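Local coordinates for protein metallopeptidase containing co-catalytic metalloactive site (PDB 3B2Y) that probably acts as a zinc-dependent metallocarboxypeptidase of the M14 family, hydrolysing peptide bonds at a metal site that holds nickel in this crystal, at residues A[215-219]-A[220-224]; A[266-269]-A[270-274]; A[126-129]-A[130-133]; A[96-100]-A[101-105]; A[233-236]-A[237-241]. One frame throughout, in Å; residues are numbered along the deposited sequence.

Interaction 1 (A[215-219]-A[220-224]); sequences CPVTD and GVIFN
Val217 lays its CG2 methyl against the backbone of the second half of a tight turn, 3.6 Å from Val221 N and equally near Gly220 C. Chi1 of 64° puts CG2 anti to the Val217 nitrogen, on the side of the turn, and CG1 between nitrogen and carbonyl carbon. On the same side chain, Val217 CB meets Ile222 CG1 at 4.1 Å, and two residues further back Cys215 SG touches the other branch of that isoleucine, Ile222 CG2, at 3.9 Å. The two branches of Ile222 are thus shared between Val217 and Cys215. The backbone makes a type I' beta turn from Thr218 to Val221, with positive phi at both Asp219 and Gly220. Thr218 N donates to Val221 O over 3.0 Å, and the N-H...O angle of 166° makes this a nearly straight bond; the return bond from Val221 N to Thr218 O is weak. The turn is also held from outside: Asp219 O accepts from Arg197 NH1, and the strand 221-223 pairs with strand 179-183 at the margin of the mixed sheet. With no charge pairing between the two segments, the contact probably depends more on backbone conformation and close apolar fit than on electrostatics.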
loop_
_atom_site.group_PDB
_atom_site.type_symbol
_atom_site.label_atom_id
_atom_site.label_comp_id
_atom_site.label_asym_id
_atom_site.label_seq_id
_atom_site.Cartn_x
_atom_site.Cartn_y
_atom_site.Cartn_z
ATOM N N CYS A 215 -8.697 -19.887 1.099
ATOM C CA CYS A 215 -8.532 -19.418 2.459
ATOM C C CYS A 215 -9.735 -18.572 2.872
ATOM O O CYS A 215 -10.093 -17.635 2.172
ATOM C CB CYS A 215 -7.273 -18.571 2.519
ATOM S SG CYS A 215 -6.958 -18.005 4.154
ATOM N N PRO A 216 -10.390 -18.917 3.980
ATOM C CA PRO A 216 -11.612 -18.172 4.286
ATOM C C PRO A 216 -11.325 -16.787 4.889
ATOM O O PRO A 216 -10.290 -16.578 5.553
ATOM C CB PRO A 216 -12.317 -19.077 5.305
ATOM C CG PRO A 216 -11.151 -19.670 6.056
ATOM C CD PRO A 216 -10.114 -19.943 5.008
ATOM N N VAL A 217 -12.212 -15.843 4.598
ATOM C CA VAL A 217 -12.190 -14.549 5.249
ATOM C C VAL A 217 -13.150 -14.660 6.424
ATOM O O VAL A 217 -14.297 -15.131 6.286
ATOM C CB VAL A 217 -12.556 -13.386 4.290
ATOM C CG1 VAL A 217 -13.987 -13.520 3.796
ATOM C CG2 VAL A 217 -12.358 -12.045 4.969
ATOM N N THR A 218 -12.652 -14.307 7.600
ATOM C CA THR A 218 -13.450 -14.422 8.807
ATOM C C THR A 218 -13.590 -13.066 9.469
ATOM O O THR A 218 -12.641 -12.540 10.024
ATOM C CB THR A 218 -12.831 -15.417 9.785
ATOM O OG1 THR A 218 -12.914 -16.731 9.213
ATOM C CG2 THR A 218 -13.540 -15.365 11.163
ATOM N N ASP A 219 -14.807 -12.537 9.427
ATOM C CA ASP A 219 -15.113 -11.247 10.012
ATOM C C ASP A 219 -14.238 -10.178 9.294
ATOM O O ASP A 219 -13.752 -9.256 9.926
ATOM C CB ASP A 219 -14.891 -11.242 11.550
ATOM C CG ASP A 219 -15.862 -12.191 12.331
ATOM O OD1 ASP A 219 -16.901 -12.648 11.783
ATOM O OD2 ASP A 219 -15.587 -12.470 13.527
ATOM N N GLY A 220 -14.066 -10.296 7.988
ATOM C CA GLY A 220 -13.310 -9.321 7.204
ATOM C C GLY A 220 -11.782 -9.342 7.327
ATOM O O GLY A 220 -11.140 -8.435 6.871
ATOM N N VAL A 221 -11.225 -10.367 7.964
ATOM C CA VAL A 221 -9.798 -10.523 8.176
ATOM C C VAL A 221 -9.355 -11.853 7.586
ATOM O O VAL A 221 -10.080 -12.857 7.710
ATOM C CB VAL A 221 -9.460 -10.458 9.675
ATOM C CG1 VAL A 221 -7.977 -10.745 9.909
ATOM C CG2 VAL A 221 -9.807 -9.057 10.209
ATOM N N ILE A 222 -8.241 -11.827 6.843
ATOM C CA ILE A 222 -7.498 -13.045 6.488
ATOM C C ILE A 222 -6.191 -13.016 7.283
ATOM O O ILE A 222 -5.383 -12.107 7.103
ATOM C CB ILE A 222 -7.208 -13.089 4.973
ATOM C CG1 ILE A 222 -8.499 -13.299 4.182
ATOM C CG2 ILE A 222 -6.154 -14.172 4.616
ATOM C CD1 ILE A 222 -8.525 -12.396 2.875
ATOM N N PHE A 223 -5.978 -14.008 8.141
ATOM C CA PHE A 223 -4.915 -13.903 9.129
ATOM C C PHE A 223 -3.723 -14.851 8.898
ATOM O O PHE A 223 -3.878 -16.064 8.804
ATOM C CB PHE A 223 -5.520 -14.149 10.502
ATOM C CG PHE A 223 -4.588 -13.879 11.635
ATOM C CD1 PHE A 223 -4.104 -12.616 11.852
ATOM C CD2 PHE A 223 -4.245 -14.898 12.533
ATOM C CE1 PHE A 223 -3.262 -12.349 12.922
ATOM C CE2 PHE A 223 -3.399 -14.630 13.594
ATOM C CZ PHE A 223 -2.905 -13.336 13.765
ATOM N N ASN A 224 -2.529 -14.273 8.818
ATOM C CA ASN A 224 -1.305 -15.053 8.767
ATOM C C ASN A 224 -1.278 -16.033 7.609
ATOM O O ASN A 224 -0.792 -17.145 7.744
ATOM C CB ASN A 224 -1.027 -15.767 10.091
ATOM C CG ASN A 224 -0.331 -14.862 11.121
ATOM O OD1 ASN A 224 0.141 -13.778 10.797
ATOM N ND2 ASN A 224 -0.242 -15.333 12.342
#

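Interaction 2 (A[266-269]-A[270-274]); sequences QFIA and HCAPI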
loop_
_atom_site.group_PDB
_atom_site.type_symbol
_atom_site.label_atom_id
_atom_site.label_comp_id
_atom_site.label_asym_id
_atom_site.label_seq_id
_atom_site.Cartn_x
_atom_site.Cartn_y
_atom_site.Cartn_z
ATOM N N GLN A 266 -5.254 4.910 10.786
ATOM C CA GLN A 266 -5.412 3.904 11.872
ATOM C C GLN A 266 -4.118 3.110 12.099
ATOM O O GLN A 266 -3.775 2.725 13.259
ATOM C CB GLN A 266 -6.584 2.978 11.532
ATOM C CG GLN A 266 -6.836 1.846 12.555
ATOM C CD GLN A 266 -6.966 2.340 13.934
ATOM O OE1 GLN A 266 -7.560 3.381 14.158
ATOM N NE2 GLN A 266 -6.409 1.606 14.896
ATOM N N PHE A 267 -3.390 2.832 11.020
ATOM C CA PHE A 267 -2.136 2.039 11.129
ATOM C C PHE A 267 -1.145 2.828 12.009
ATOM O O PHE A 267 -0.541 2.313 12.946
ATOM C CB PHE A 267 -1.617 1.796 9.698
ATOM C CG PHE A 267 -0.211 1.280 9.604
ATOM C CD1 PHE A 267 0.113 -0.017 9.987
ATOM C CD2 PHE A 267 0.792 2.057 9.088
ATOM C CE1 PHE A 267 1.444 -0.497 9.847
ATOM C CE2 PHE A 267 2.084 1.567 8.961
ATOM C CZ PHE A 267 2.400 0.310 9.373
ATOM N N ILE A 268 -1.030 4.100 11.698
ATOM C CA ILE A 268 -0.192 5.052 12.435
ATOM C C ILE A 268 -0.678 5.268 13.861
ATOM O O ILE A 268 0.125 5.252 14.767
ATOM C CB ILE A 268 -0.090 6.403 11.715
ATOM C CG1 ILE A 268 0.768 6.300 10.441
ATOM C CG2 ILE A 268 0.537 7.491 12.651
ATOM C CD1 ILE A 268 1.348 7.652 10.065
ATOM N N ALA A 269 -1.992 5.405 14.066
ATOM C CA ALA A 269 -2.532 5.486 15.417
ATOM C C ALA A 269 -2.192 4.265 16.309
ATOM O O ALA A 269 -1.998 4.407 17.525
ATOM C CB ALA A 269 -4.046 5.698 15.400
ATOM N N HIS A 270 -2.162 3.073 15.723
ATOM C CA HIS A 270 -1.917 1.837 16.487
ATOM C C HIS A 270 -0.458 1.668 16.747
ATOM O O HIS A 270 -0.059 1.371 17.859
ATOM C CB HIS A 270 -2.434 0.593 15.754
ATOM C CG HIS A 270 -2.348 -0.634 16.595
ATOM N ND1 HIS A 270 -1.237 -1.441 16.630
ATOM C CD2 HIS A 270 -3.209 -1.137 17.494
ATOM C CE1 HIS A 270 -1.426 -2.404 17.509
ATOM N NE2 HIS A 270 -2.626 -2.257 18.028
ATOM N N CYS A 271 0.338 1.959 15.708
ATOM C CA CYS A 271 1.769 1.642 15.683
ATOM C C CYS A 271 2.672 2.767 16.139
ATOM O O CYS A 271 3.809 2.519 16.536
ATOM C CB CYS A 271 2.181 1.207 14.285
ATOM S SG CYS A 271 1.425 -0.365 13.793
ATOM N N ALA A 272 2.187 4.014 16.073
ATOM C CA ALA A 272 2.947 5.123 16.615
ATOM C C ALA A 272 1.988 5.975 17.404
ATOM O O ALA A 272 1.662 7.064 16.974
ATOM C CB ALA A 272 3.614 5.924 15.488
ATOM N N PRO A 273 1.478 5.458 18.526
ATOM C CA PRO A 273 0.443 6.193 19.250
ATOM C C PRO A 273 0.927 7.543 19.811
ATOM O O PRO A 273 2.144 7.773 20.019
ATOM C CB PRO A 273 0.014 5.234 20.386
ATOM C CG PRO A 273 1.082 4.209 20.481
ATOM C CD PRO A 273 1.819 4.173 19.182
ATOM N N ILE A 274 -0.036 8.440 19.954
ATOM C CA ILE A 274 0.119 9.675 20.734
ATOM C C ILE A 274 0.147 9.324 22.222
ATOM O O ILE A 274 1.225 9.092 22.802
ATOM C CB ILE A 274 -1.047 10.662 20.441
ATOM C CG1 ILE A 274 -0.792 11.360 19.084
ATOM C CG2 ILE A 274 -1.203 11.673 21.584
ATOM C CD1 ILE A 274 -2.004 11.484 18.206
#
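The Phe267 ring meets Cys271 SG obliquely: the sulfur lies 4.5 Å from the ring centroid, 35° off the ring normal, a Cys sulfur-aromatic contact between residues four apart at the end of helix 253-271. The sulfur is displaced from the centre toward the CD1-CE1 bond, Phe267 CE1 being 3.9 Å from Cys271 SG. The other flat pair lies one residue earlier, where the Gln266 amide and the His270 imidazole have planes 56° apart and are not stacked; Gln266 NE2 comes only to 4.2 Å from His270 CB. A bend at chi2 (53°) folds the glutamine chain back in that direction. In the backbone the helical bonds run on to the last turn: His270 N donates to Gln266 O, and Cys271 N to Phe267 O at 2.9 Å. Ala272, the first residue to leave helical angles, still donates from its N to Ile268 O. Phe267 also packs on Leu69 and Ile71 of strand 68-73 and on Phe192 of helix 191-201, and Cys271 on Leu69 and Phe192, so the sulfur-aromatic pair is wedged between sheet and helix. Past the helix the chain stays close to it: Pro273 CA makes a CA-H...O contact with Ala269 O at 3.5 Å.

Interaction 3 (A[126-129]-A[130-133]); sequences NPNR and GFTL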
loop_
_atom_site.group_PDB
_atom_site.type_symbol
_atom_site.label_atom_id
_atom_site.label_comp_id
_atom_site.label_asym_id
_atom_site.label_seq_id
_atom_site.Cartn_x
_atom_site.Cartn_y
_atom_site.Cartn_z
ATOM N N ASN A 126 3.406 -9.586 -12.619
ATOM C CA ASN A 126 2.799 -9.165 -11.346
ATOM C C ASN A 126 3.911 -8.698 -10.343
ATOM O O ASN A 126 4.663 -9.548 -9.804
ATOM C CB ASN A 126 2.056 -10.328 -10.743
ATOM C CG ASN A 126 1.256 -9.955 -9.495
ATOM O OD1 ASN A 126 1.485 -8.939 -8.843
ATOM N ND2 ASN A 126 0.266 -10.799 -9.185
ATOM N N PRO A 127 4.027 -7.379 -10.083
ATOM C CA PRO A 127 5.042 -6.876 -9.165
ATOM C C PRO A 127 4.914 -7.341 -7.679
ATOM O O PRO A 127 5.846 -7.158 -6.912
ATOM C CB PRO A 127 4.862 -5.355 -9.258
ATOM C CG PRO A 127 4.254 -5.143 -10.609
ATOM C CD PRO A 127 3.249 -6.254 -10.622
ATOM N N ASN A 128 3.777 -7.895 -7.273
ATOM C CA ASN A 128 3.635 -8.339 -5.899
ATOM C C ASN A 128 3.823 -9.832 -5.735
ATOM O O ASN A 128 3.221 -10.471 -4.875
ATOM C CB ASN A 128 2.284 -7.896 -5.357
ATOM C CG ASN A 128 2.257 -7.854 -3.843
ATOM O OD1 ASN A 128 3.292 -7.629 -3.196
ATOM N ND2 ASN A 128 1.116 -8.245 -3.277
ATOM N N ARG A 129 4.606 -10.415 -6.609
ATOM C CA ARG A 129 4.873 -11.838 -6.461
ATOM C C ARG A 129 6.346 -12.148 -6.464
ATOM O O ARG A 129 7.126 -11.395 -6.935
ATOM C CB ARG A 129 4.196 -12.655 -7.569
ATOM C CG ARG A 129 2.708 -12.504 -7.614
ATOM C CD ARG A 129 2.003 -13.801 -7.948
ATOM N NE ARG A 129 0.606 -13.773 -7.509
ATOM C CZ ARG A 129 -0.366 -14.523 -8.027
ATOM N NH1 ARG A 129 -0.097 -15.374 -9.021
ATOM N NH2 ARG A 129 -1.614 -14.425 -7.548
ATOM N N GLY A 130 6.710 -13.305 -5.951
ATOM C CA GLY A 130 8.077 -13.767 -6.068
ATOM C C GLY A 130 9.052 -13.374 -4.986
ATOM O O GLY A 130 10.277 -13.616 -5.164
ATOM N N PHE A 131 8.580 -12.761 -3.885
ATOM C CA PHE A 131 9.544 -12.245 -2.900
ATOM C C PHE A 131 9.826 -13.332 -1.908
ATOM O O PHE A 131 8.904 -13.860 -1.245
ATOM C CB PHE A 131 9.045 -11.021 -2.141
ATOM C CG PHE A 131 8.774 -9.795 -3.009
ATOM C CD1 PHE A 131 7.542 -9.607 -3.622
ATOM C CD2 PHE A 131 9.765 -8.812 -3.211
ATOM C CE1 PHE A 131 7.303 -8.445 -4.406
ATOM C CE2 PHE A 131 9.513 -7.670 -3.984
ATOM C CZ PHE A 131 8.306 -7.502 -4.602
ATOM N N THR A 132 11.083 -13.713 -1.881
ATOM C CA THR A 132 11.596 -14.761 -1.015
ATOM C C THR A 132 13.066 -14.519 -0.675
ATOM O O THR A 132 13.554 -15.139 0.234
ATOM C CB THR A 132 11.377 -16.190 -1.565
ATOM O OG1 THR A 132 12.264 -16.420 -2.642
ATOM C CG2 THR A 132 10.020 -16.381 -2.086
ATOM N N LEU A 133 13.695 -13.553 -1.358
ATOM C CA LEU A 133 15.137 -13.430 -1.640
ATOM C C LEU A 133 15.714 -12.112 -1.132
ATOM O O LEU A 133 16.551 -12.046 -0.262
ATOM C CB LEU A 133 15.393 -13.409 -3.141
ATOM C CG LEU A 133 14.508 -13.991 -4.242
ATOM C CD1 LEU A 133 13.157 -13.433 -4.221
ATOM C CD2 LEU A 133 15.140 -13.735 -5.582
#
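A type I beta turn from Asn126 to Arg129, opened by an Asx turn, carries this contact in the loop between helices 111-115 and 146-152, beside the metal site. Across it Phe131 turns the edge of its ring to the turn: Phe131 CE1 is 3.2 Å from Pro127 O, and both Pro127 O and Asn128 CA lie near the ring plane, so the carbonyl meets the ring's C-H rim and not its face. The phenylalanine is brought round by chi1 of -63°, with CG beside its own nitrogen. The same ring packs on Leu152 and Phe233. A serine in place of Phe131 would probably leave Pro127 O without the ring edge it rests against and open a gap between the turn, Leu152 and Phe233. Within the turn Asn128 N donates to Asn126 OD1 over 3.0 Å, from 38° out of the amide's carbonyl plane, whereas the Arg129 N to Asn126 O bond is weak. Asn126 OD1 also accepts from NE2 of His76, a residue that binds the nickel, which makes Asn126 a second-shell residue that could orient the imidazole. Gly130, with phi 89°, lets the chain swing from the turn to Phe131; a CB at these angles would be jammed against Arg129 O. Asn128 OD1 accepts from Phe230 N, while Thr228 receives Gly130 N on its OG1 and is joined to Phe131 by backbone bonding. The loop thus sits between helix 146-152, which supplies Leu152 and also Glu147 under Pro127, and helix 230-236, which supplies Phe233.

Interaction 4 (A[96-100]-A[101-105]); sequences ALFER and VNLSL
Chi1 of 168° swings Leu97 CG away from its nitrogen and over the chain that follows, and Val101 answers by setting CG1 between its nitrogen and carbonyl carbon (chi1 64°). The result is a methyl contact of 3.6 Å from Leu97 CD1 to Val101 CG1 at a turn of helical character leading into strand 102-106, an outermost strand of the mixed sheet. The second leucine branch continues along the strand, Leu97 CD2 touching Leu103 CD2 at 3.9 Å. Phe98 comes in beside them edge-on: Val101 O and Leu103 CB both lie near its ring plane, and Phe98 CE1 is 4.0 Å from Leu103 CB. The backbone contributes less across the join, as Val101 N gives Leu97 O only a weak bond; within 96-100 the same Leu97 O takes a firmer bond from Arg100 N at 3.0 Å. Val101 and Leu103 also pack on Leu69 of strand 68-73, and Leu97 and Leu103 on Ile268 of helix 253-271, so this small apolar cluster ties the turn to both sheet and helix. Arg100 runs extended from CG to NE, where it donates to Ala272 O, and Leu97 CD1 sits over one face of its guanidinium, 3.5 Å above the plane and offset toward the rim.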
loop_
_atom_site.group_PDB
_atom_site.type_symbol
_atom_site.label_atom_id
_atom_site.label_comp_id
_atom_site.label_asym_id
_atom_site.label_seq_id
_atom_site.Cartn_x
_atom_site.Cartn_y
_atom_site.Cartn_z
ATOM N N ALA A 96 5.211 17.511 12.272
ATOM C CA ALA A 96 5.242 16.980 13.648
ATOM C C ALA A 96 5.052 15.456 13.767
ATOM O O ALA A 96 5.507 14.875 14.758
ATOM C CB ALA A 96 4.201 17.676 14.540
ATOM N N LEU A 97 4.329 14.854 12.829
ATOM C CA LEU A 97 4.131 13.388 12.832
ATOM C C LEU A 97 5.518 12.734 12.903
ATOM O O LEU A 97 5.767 11.862 13.715
ATOM C CB LEU A 97 3.356 12.926 11.622
ATOM C CG LEU A 97 3.398 11.393 11.457
ATOM C CD1 LEU A 97 2.830 10.680 12.725
ATOM C CD2 LEU A 97 2.751 10.946 10.174
ATOM N N PHE A 98 6.462 13.263 12.140
ATOM C CA PHE A 98 7.771 12.612 12.054
ATOM C C PHE A 98 8.613 12.692 13.303
ATOM O O PHE A 98 9.604 11.972 13.422
ATOM C CB PHE A 98 8.493 13.091 10.802
ATOM C CG PHE A 98 7.640 13.004 9.590
ATOM C CD1 PHE A 98 7.083 11.806 9.218
ATOM C CD2 PHE A 98 7.317 14.114 8.861
ATOM C CE1 PHE A 98 6.247 11.715 8.110
ATOM C CE2 PHE A 98 6.492 14.012 7.760
ATOM C CZ PHE A 98 5.942 12.813 7.405
ATOM N N GLU A 99 8.198 13.500 14.291
ATOM C CA GLU A 99 8.865 13.497 15.600
ATOM C C GLU A 99 8.558 12.274 16.432
ATOM O O GLU A 99 9.253 12.021 17.406
ATOM C CB GLU A 99 8.478 14.730 16.424
ATOM C CG GLU A 99 8.867 16.017 15.708
ATOM C CD GLU A 99 8.521 17.276 16.503
ATOM O OE1 GLU A 99 8.332 17.187 17.735
ATOM O OE2 GLU A 99 8.429 18.343 15.863
ATOM N N ARG A 100 7.506 11.526 16.093
ATOM C CA ARG A 100 7.193 10.344 16.875
ATOM C C ARG A 100 7.315 9.041 16.128
ATOM O O ARG A 100 7.218 7.990 16.744
ATOM C CB ARG A 100 5.846 10.481 17.576
ATOM C CG ARG A 100 4.633 10.188 16.805
ATOM C CD ARG A 100 3.449 10.131 17.794
ATOM N NE ARG A 100 2.261 9.706 17.073
ATOM C CZ ARG A 100 1.558 10.491 16.263
ATOM N NH1 ARG A 100 1.845 11.784 16.145
ATOM N NH2 ARG A 100 0.515 10.003 15.620
ATOM N N VAL A 101 7.609 9.108 14.826
ATOM C CA VAL A 101 7.707 7.905 14.002
ATOM C C VAL A 101 8.650 8.105 12.830
ATOM O O VAL A 101 8.688 9.187 12.209
ATOM C CB VAL A 101 6.291 7.432 13.558
ATOM C CG1 VAL A 101 5.642 8.481 12.674
ATOM C CG2 VAL A 101 6.324 6.032 12.840
ATOM N N ASN A 102 9.431 7.077 12.519
ATOM C CA ASN A 102 10.196 7.080 11.258
ATOM C C ASN A 102 9.265 6.517 10.214
ATOM O O ASN A 102 9.112 5.319 10.115
ATOM C CB ASN A 102 11.451 6.239 11.398
ATOM C CG ASN A 102 12.363 6.736 12.475
ATOM O OD1 ASN A 102 12.683 7.933 12.524
ATOM N ND2 ASN A 102 12.847 5.811 13.322
ATOM N N LEU A 103 8.544 7.368 9.515
ATOM C CA LEU A 103 7.552 6.867 8.534
ATOM C C LEU A 103 8.219 6.854 7.169
ATOM O O LEU A 103 8.840 7.843 6.760
ATOM C CB LEU A 103 6.269 7.696 8.523
ATOM C CG LEU A 103 5.103 7.254 7.593
ATOM C CD1 LEU A 103 4.712 5.788 7.864
ATOM C CD2 LEU A 103 3.881 8.100 7.804
ATOM N N SER A 104 8.181 5.688 6.542
ATOM C CA SER A 104 8.659 5.527 5.161
ATOM C C SER A 104 7.486 5.282 4.242
ATOM O O SER A 104 6.520 4.670 4.641
ATOM C CB SER A 104 9.675 4.417 5.159
ATOM O OG SER A 104 10.840 4.790 5.948
ATOM N N LEU A 105 7.557 5.818 3.021
ATOM C CA LEU A 105 6.444 5.758 2.047
ATOM C C LEU A 105 6.951 5.292 0.672
ATOM O O LEU A 105 7.992 5.711 0.225
ATOM C CB LEU A 105 5.823 7.137 1.914
ATOM C CG LEU A 105 5.321 7.769 3.201
ATOM C CD1 LEU A 105 5.068 9.248 2.979
ATOM C CD2 LEU A 105 4.086 7.026 3.668
#

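Interaction 5 (A[233-236]-A[237-241]); sequences FLVR and SGAKL
Phe233 leads the segment with two contacts to Ser237. Its ring takes Ser237 OG over one face, 3.6 Å above the plane and centred, while its carbonyl is gripped twice: Ser237 OG donates to Phe233 O at 2.8 Å, and Ser237 N does so as well, from the opposite face of the carbonyl plane. The serine hydroxyl is thus held between ring and helix backbone, with OG placed beside its own nitrogen at chi1 -64°. Cut back to an alanine here, Phe233 keeps its carbonyl but loses the ring, which would probably leave the Ser237 hydroxyl without the aromatic face over it. Leu234 follows, its O accepting from Ala239 N at 2.9 Å with an N-H...O angle of 164°, and its CB lying near the methyl of Ala239. Leu234 and Ala239 both pack on Ile166 of strand 165-172, so the helix end lies against the sheet. Val235 O accepts from Gly238 N and also from a water that donates in turn to Ala239 O, bridging helix end and loop. Arg236 extends outward to Asp227 O through NH2. Gly238, with phi of 118°, and the bonds from Ala239 N to Leu234 O and from Gly238 N to Val235 O define a Schellman motif, a classic C-terminal helix cap.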
loop_
_atom_site.group_PDB
_atom_site.type_symbol
_atom_site.label_atom_id
_atom_site.label_comp_id
_atom_site.label_asym_id
_atom_site.label_seq_id
_atom_site.Cartn_x
_atom_site.Cartn_y
_atom_site.Cartn_z
ATOM N N PHE A 233 7.024 -11.354 2.737
ATOM C CA PHE A 233 8.497 -11.212 2.712
ATOM C C PHE A 233 9.014 -10.336 3.874
ATOM O O PHE A 233 9.921 -10.716 4.615
ATOM C CB PHE A 233 8.980 -10.597 1.372
ATOM C CG PHE A 233 10.428 -10.273 1.369
ATOM C CD1 PHE A 233 11.365 -11.302 1.275
ATOM C CD2 PHE A 233 10.901 -8.941 1.514
ATOM C CE1 PHE A 233 12.746 -11.012 1.318
ATOM C CE2 PHE A 233 12.280 -8.651 1.565
ATOM C CZ PHE A 233 13.205 -9.691 1.424
ATOM N N LEU A 234 8.433 -9.164 4.042
ATOM C CA LEU A 234 8.890 -8.292 5.110
ATOM C C LEU A 234 8.597 -8.914 6.522
ATOM O O LEU A 234 9.364 -8.729 7.418
ATOM C CB LEU A 234 8.366 -6.897 4.976
ATOM C CG LEU A 234 8.614 -6.123 3.712
ATOM C CD1 LEU A 234 7.795 -4.874 3.747
ATOM C CD2 LEU A 234 10.075 -5.833 3.684
ATOM N N VAL A 235 7.500 -9.660 6.678
ATOM C CA VAL A 235 7.224 -10.347 7.922
ATOM C C VAL A 235 8.260 -11.441 8.168
ATOM O O VAL A 235 8.794 -11.584 9.276
ATOM C CB VAL A 235 5.780 -10.844 7.921
ATOM C CG1 VAL A 235 5.490 -11.796 9.120
ATOM C CG2 VAL A 235 4.823 -9.563 7.863
ATOM N N ARG A 236 8.535 -12.262 7.170
ATOM C CA ARG A 236 9.546 -13.346 7.329
ATOM C C ARG A 236 10.906 -12.687 7.671
ATOM O O ARG A 236 11.746 -13.252 8.369
ATOM C CB ARG A 236 9.667 -14.094 6.022
ATOM C CG ARG A 236 8.495 -14.935 5.692
ATOM C CD ARG A 236 8.914 -15.999 4.688
ATOM N NE ARG A 236 7.763 -16.740 4.174
ATOM C CZ ARG A 236 7.076 -16.406 3.080
ATOM N NH1 ARG A 236 7.427 -15.341 2.351
ATOM N NH2 ARG A 236 6.043 -17.155 2.713
ATOM N N SER A 237 11.082 -11.471 7.209
ATOM C CA SER A 237 12.344 -10.734 7.377
ATOM C C SER A 237 12.386 -9.995 8.724
ATOM O O SER A 237 13.389 -9.350 9.041
ATOM C CB SER A 237 12.521 -9.761 6.224
ATOM O OG SER A 237 12.648 -10.477 4.981
ATOM N N GLY A 238 11.300 -10.081 9.506
ATOM C CA GLY A 238 11.247 -9.508 10.843
ATOM C C GLY A 238 10.242 -8.398 11.169
ATOM O O GLY A 238 10.138 -8.014 12.343
ATOM N N ALA A 239 9.489 -7.869 10.203
ATOM C CA ALA A 239 8.450 -6.876 10.573
ATOM C C ALA A 239 7.505 -7.441 11.629
ATOM O O ALA A 239 6.945 -8.502 11.434
ATOM C CB ALA A 239 7.640 -6.448 9.381
ATOM N N LYS A 240 7.262 -6.662 12.679
ATOM C CA LYS A 240 6.496 -7.092 13.832
ATOM C C LYS A 240 4.997 -7.251 13.554
ATOM O O LYS A 240 4.335 -8.077 14.177
ATOM C CB LYS A 240 6.748 -6.105 14.996
ATOM C CG LYS A 240 8.219 -6.065 15.366
ATOM C CD LYS A 240 8.497 -5.199 16.582
ATOM C CE LYS A 240 9.978 -5.258 16.934
ATOM N NZ LYS A 240 10.257 -4.532 18.185
ATOM N N LEU A 241 4.481 -6.444 12.635
ATOM C CA LEU A 241 3.058 -6.429 12.301
ATOM C C LEU A 241 2.978 -6.021 10.795
ATOM O O LEU A 241 3.831 -5.294 10.263
ATOM C CB LEU A 241 2.305 -5.409 13.164
ATOM C CG LEU A 241 2.226 -5.473 14.674
ATOM C CD1 LEU A 241 1.654 -4.176 15.278
ATOM C CD2 LEU A 241 1.424 -6.694 15.018
HETATM O O HOH W 1 8.117 -10.919 11.732
#

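In the fold
Three pairs of contacts touch directly: 2 with 4, 3 with 5 and, more loosely, 2 with 5. Between interactions 2 and 4, Ala272 O lies 2.7 Å from Arg100 NE, a probable hydrogen bond, and Ile268 CD1 packs 3.4 Å from Leu103 CD2. Interactions 3 and 5 meet through Phe131 CB and Phe233 CB, 3.5 Å apart, and interaction 5 reaches interaction 2 through Leu241 CD1 and Cys271 SG at 4.1 Å. Interaction 3 lies nearest the nickel, the Asn128 side chain being about 6 Å from it, and about 7 Å from that of Glu246, the predicted proton donor/acceptor. In interaction 1 the Ile222 side chain is about 6 Å from that of Glu246; interactions 2, 4 and 5 lie away from these sites.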